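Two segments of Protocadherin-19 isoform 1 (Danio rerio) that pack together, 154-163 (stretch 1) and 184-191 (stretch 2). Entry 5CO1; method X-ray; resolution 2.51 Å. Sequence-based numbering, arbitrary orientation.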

# COMPACT_ATOMS: atom_id res chain seq x y z
N LEU A 154 -9.42 -8.17 -20.38
CA LEU A 154 -9.46 -7.37 -21.59
C LEU A 154 -10.91 -7.08 -21.92
O LEU A 154 -11.78 -7.94 -21.74
CB LEU A 154 -8.81 -8.18 -22.71
CG LEU A 154 -8.25 -7.51 -23.95
CD1 LEU A 154 -7.45 -6.25 -23.66
CD2 LEU A 154 -7.38 -8.55 -24.63
N GLN A 155 -11.18 -5.86 -22.36
CA GLN A 155 -12.56 -5.43 -22.61
C GLN A 155 -12.71 -4.96 -24.04
O GLN A 155 -11.72 -4.72 -24.74
CB GLN A 155 -12.96 -4.30 -21.66
CG GLN A 155 -14.08 -4.65 -20.71
CD GLN A 155 -14.47 -3.48 -19.84
OE1 GLN A 155 -13.70 -2.53 -19.69
NE2 GLN A 155 -15.68 -3.53 -19.26
N GLY A 156 -13.96 -4.80 -24.46
CA GLY A 156 -14.32 -4.94 -25.86
C GLY A 156 -14.03 -6.35 -26.31
O GLY A 156 -13.29 -7.08 -25.64
N ASN A 157 -14.58 -6.76 -27.44
CA ASN A 157 -14.06 -7.94 -28.09
C ASN A 157 -13.42 -7.67 -29.46
O ASN A 157 -13.81 -6.76 -30.22
CB ASN A 157 -15.07 -9.10 -28.09
CG ASN A 157 -16.08 -9.01 -29.21
OD1 ASN A 157 -16.78 -8.01 -29.35
ND2 ASN A 157 -16.21 -10.09 -29.97
N VAL A 158 -12.35 -8.41 -29.69
CA VAL A 158 -11.20 -7.97 -30.47
C VAL A 158 -10.31 -9.20 -30.64
O VAL A 158 -10.43 -10.19 -29.90
CB VAL A 158 -10.38 -6.83 -29.80
CG1 VAL A 158 -11.08 -5.48 -29.96
CG2 VAL A 158 -10.09 -7.12 -28.33
N PRO A 159 -9.42 -9.17 -31.62
CA PRO A 159 -8.74 -10.37 -32.00
C PRO A 159 -7.47 -10.56 -31.19
O PRO A 159 -6.49 -11.13 -31.68
CB PRO A 159 -8.39 -10.09 -33.45
CG PRO A 159 -8.11 -8.62 -33.46
CD PRO A 159 -8.99 -8.01 -32.42
N PHE A 160 -7.48 -10.07 -29.95
CA PHE A 160 -6.43 -10.38 -29.00
C PHE A 160 -7.04 -11.07 -27.78
O PHE A 160 -8.26 -11.20 -27.69
CB PHE A 160 -5.71 -9.10 -28.58
CG PHE A 160 -5.33 -8.22 -29.73
CD1 PHE A 160 -6.21 -7.27 -30.20
CD2 PHE A 160 -4.12 -8.37 -30.37
CE1 PHE A 160 -5.86 -6.44 -31.25
CE2 PHE A 160 -3.76 -7.55 -31.41
CZ PHE A 160 -4.63 -6.58 -31.86
N ARG A 161 -6.19 -11.52 -26.87
CA ARG A 161 -6.64 -11.97 -25.56
C ARG A 161 -5.51 -11.85 -24.55
O ARG A 161 -4.35 -11.76 -24.92
CB ARG A 161 -7.14 -13.40 -25.64
CG ARG A 161 -6.14 -14.36 -26.24
CD ARG A 161 -6.57 -15.79 -25.99
NE ARG A 161 -6.35 -16.18 -24.60
CZ ARG A 161 -6.63 -17.38 -24.11
NH1 ARG A 161 -7.17 -18.31 -24.88
NH2 ARG A 161 -6.38 -17.65 -22.83
N LEU A 162 -5.85 -11.76 -23.27
CA LEU A 162 -4.86 -11.79 -22.21
C LEU A 162 -4.73 -13.22 -21.73
O LEU A 162 -5.72 -13.94 -21.65
CB LEU A 162 -5.30 -10.93 -21.02
CG LEU A 162 -5.01 -9.42 -21.02
CD1 LEU A 162 -5.41 -8.85 -19.67
CD2 LEU A 162 -3.55 -9.14 -21.30
N ASN A 163 -3.52 -13.60 -21.33
CA ASN A 163 -3.30 -14.91 -20.73
C ASN A 163 -2.83 -14.78 -19.29
O ASN A 163 -1.92 -14.01 -18.98
CB ASN A 163 -2.30 -15.71 -21.56
CG ASN A 163 -2.93 -16.92 -22.22
OD1 ASN A 163 -3.61 -16.79 -23.24
ND2 ASN A 163 -2.69 -18.10 -21.66
N MET A 184 -5.51 0.18 -36.83
CA MET A 184 -5.32 0.50 -35.40
C MET A 184 -6.28 -0.35 -34.58
O MET A 184 -7.34 -0.76 -35.05
CB MET A 184 -5.63 1.99 -35.16
CG MET A 184 -4.82 2.64 -34.04
SD MET A 184 -3.04 2.74 -34.35
CE MET A 184 -2.54 4.11 -33.31
N TYR A 185 -5.94 -0.57 -33.32
CA TYR A 185 -6.93 -0.95 -32.31
C TYR A 185 -6.85 -0.06 -31.07
O TYR A 185 -5.79 0.47 -30.73
CB TYR A 185 -6.73 -2.40 -31.92
CG TYR A 185 -7.18 -3.38 -32.97
CD1 TYR A 185 -6.31 -3.80 -33.96
CD2 TYR A 185 -8.45 -3.91 -32.94
CE1 TYR A 185 -6.71 -4.74 -34.90
CE2 TYR A 185 -8.86 -4.85 -33.88
CZ TYR A 185 -7.99 -5.26 -34.86
OH TYR A 185 -8.40 -6.18 -35.80
N ASN A 186 -7.99 0.11 -30.40
CA ASN A 186 -7.99 0.56 -29.02
C ASN A 186 -8.45 -0.51 -28.03
O ASN A 186 -9.61 -0.92 -27.99
CB ASN A 186 -8.77 1.85 -28.86
CG ASN A 186 -7.94 2.93 -28.20
OD1 ASN A 186 -7.22 3.66 -28.87
ND2 ASN A 186 -7.90 2.92 -26.86
N LEU A 187 -7.48 -0.97 -27.24
CA LEU A 187 -7.71 -1.98 -26.21
C LEU A 187 -7.87 -1.34 -24.85
O LEU A 187 -7.10 -0.45 -24.46
CB LEU A 187 -6.52 -2.92 -26.15
CG LEU A 187 -6.21 -3.73 -27.40
CD1 LEU A 187 -5.31 -4.89 -27.00
CD2 LEU A 187 -7.47 -4.25 -28.09
N THR A 188 -8.75 -1.92 -24.05
CA THR A 188 -8.90 -1.48 -22.67
C THR A 188 -8.64 -2.65 -21.75
O THR A 188 -9.28 -3.70 -21.86
CB THR A 188 -10.31 -0.93 -22.39
OG1 THR A 188 -11.28 -1.93 -22.72
CG2 THR A 188 -10.59 0.32 -23.23
N ILE A 189 -7.74 -2.45 -20.81
CA ILE A 189 -7.62 -3.38 -19.71
C ILE A 189 -8.29 -2.85 -18.45
O ILE A 189 -7.94 -1.78 -17.97
CB ILE A 189 -6.16 -3.68 -19.42
CG1 ILE A 189 -5.47 -3.97 -20.76
CG2 ILE A 189 -6.07 -4.79 -18.38
CD1 ILE A 189 -4.31 -4.93 -20.74
N LEU A 190 -9.19 -3.66 -17.89
CA LEU A 190 -9.85 -3.37 -16.61
C LEU A 190 -9.26 -4.23 -15.52
O LEU A 190 -9.19 -5.44 -15.67
CB LEU A 190 -11.34 -3.68 -16.76
CG LEU A 190 -12.27 -3.55 -15.57
CD1 LEU A 190 -12.35 -2.11 -15.06
CD2 LEU A 190 -13.65 -4.06 -15.97
N ALA A 191 -8.90 -3.63 -14.39
CA ALA A 191 -8.32 -4.36 -13.26
C ALA A 191 -9.08 -4.13 -11.93
O ALA A 191 -9.48 -3.03 -11.64
CB ALA A 191 -6.86 -3.95 -13.10

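The two stretches are held together mainly by apolar packing, with an edge-to-face aromatic pair at one end and a short antiparallel pairing, fastened by one backbone hydrogen bond, at the other. Together they bury 584 Å² of surface, counting both sides.

Stretch 2 is a continuous strand from Met184 to Ala191, and stretch 1 meets it in two different ways. At its start, Leu154 and Gln155 run antiparallel alongside Ile189 and Thr188. Leu154 and Ile189 form a non-hydrogen-bonded pair with their CA atoms 4.8 Å apart, and the amide of Gln155 donates a hydrogen bond from N to Thr188 O, 2.9 Å long with an N-H...O angle of 149°. The chain then leaves the strand through Gly156, whose phi of 62° suits a residue without a side chain, and turns back. Strand 160-163 consequently runs at 27° to strand 184-191 in nearly the same direction, with the axes 10.0 Å apart at closest approach. At that separation side chains, rather than backbone bonds, bridge the gap.

The aromatic pair involves Phe160 and Tyr185. Both point their CA-to-CB bonds toward the other stretch, and their rings stand almost perpendicular, at 89°, with centroids 5.1 Å apart. The edge of Phe160 is directed at the face of Tyr185, bringing Phe160 CE1 to 3.8 Å from Tyr185 CG; such an arrangement sets the slightly positive ring hydrogens against the electron-rich face. Both residues are buried, as large flat side chains that fill an interior well often are. Pro159 extends the packing along the tyrosine ring, with Pro159 CD 3.5 Å from Tyr185 CE2 and Pro159 CG 3.4 Å from Tyr185 OH. Its compact, rigid ring offers apolar surface without needing a long side chain.

Leu187 links this aromatic region to the paired strands. Its CA-to-CB bond points sideways, but the end of the side chain comes nearer stretch 1. There Leu187 CD2 lies 3.9 Å from both Val158 CG2 and Phe160 CD1, while Leu187 CD1 is 4.2 Å from Leu154 CD1. A branched leucine suits this place because its two methyls can meet different neighbours. Val158, beta-branched and short, also approaches the tyrosine, with CG1 4.3 Å from Tyr185 CD2. Leu154 CD1 reaches Ile189 CG1 at 4.2 Å as well, and Leu162 CD1 meets Ile189 CD1 at the same distance, so Ile189 is touched by both arms of stretch 1.

Gln155 and Thr188 share the face of the sheet opposite Leu154 and Ile189. Gln155 CB is only 3.1 Å from Thr188 OG1, a close fit that the small threonine hydroxyl occupies, and Gln155 NE2 lies 3.9 Å from Leu190 CD2. Both are partly exposed, as suits polar side chains. Further along, Arg161 points away from stretch 2 and is exposed, a fitting position for a charged residue between the inward-pointing Phe160 and Leu162.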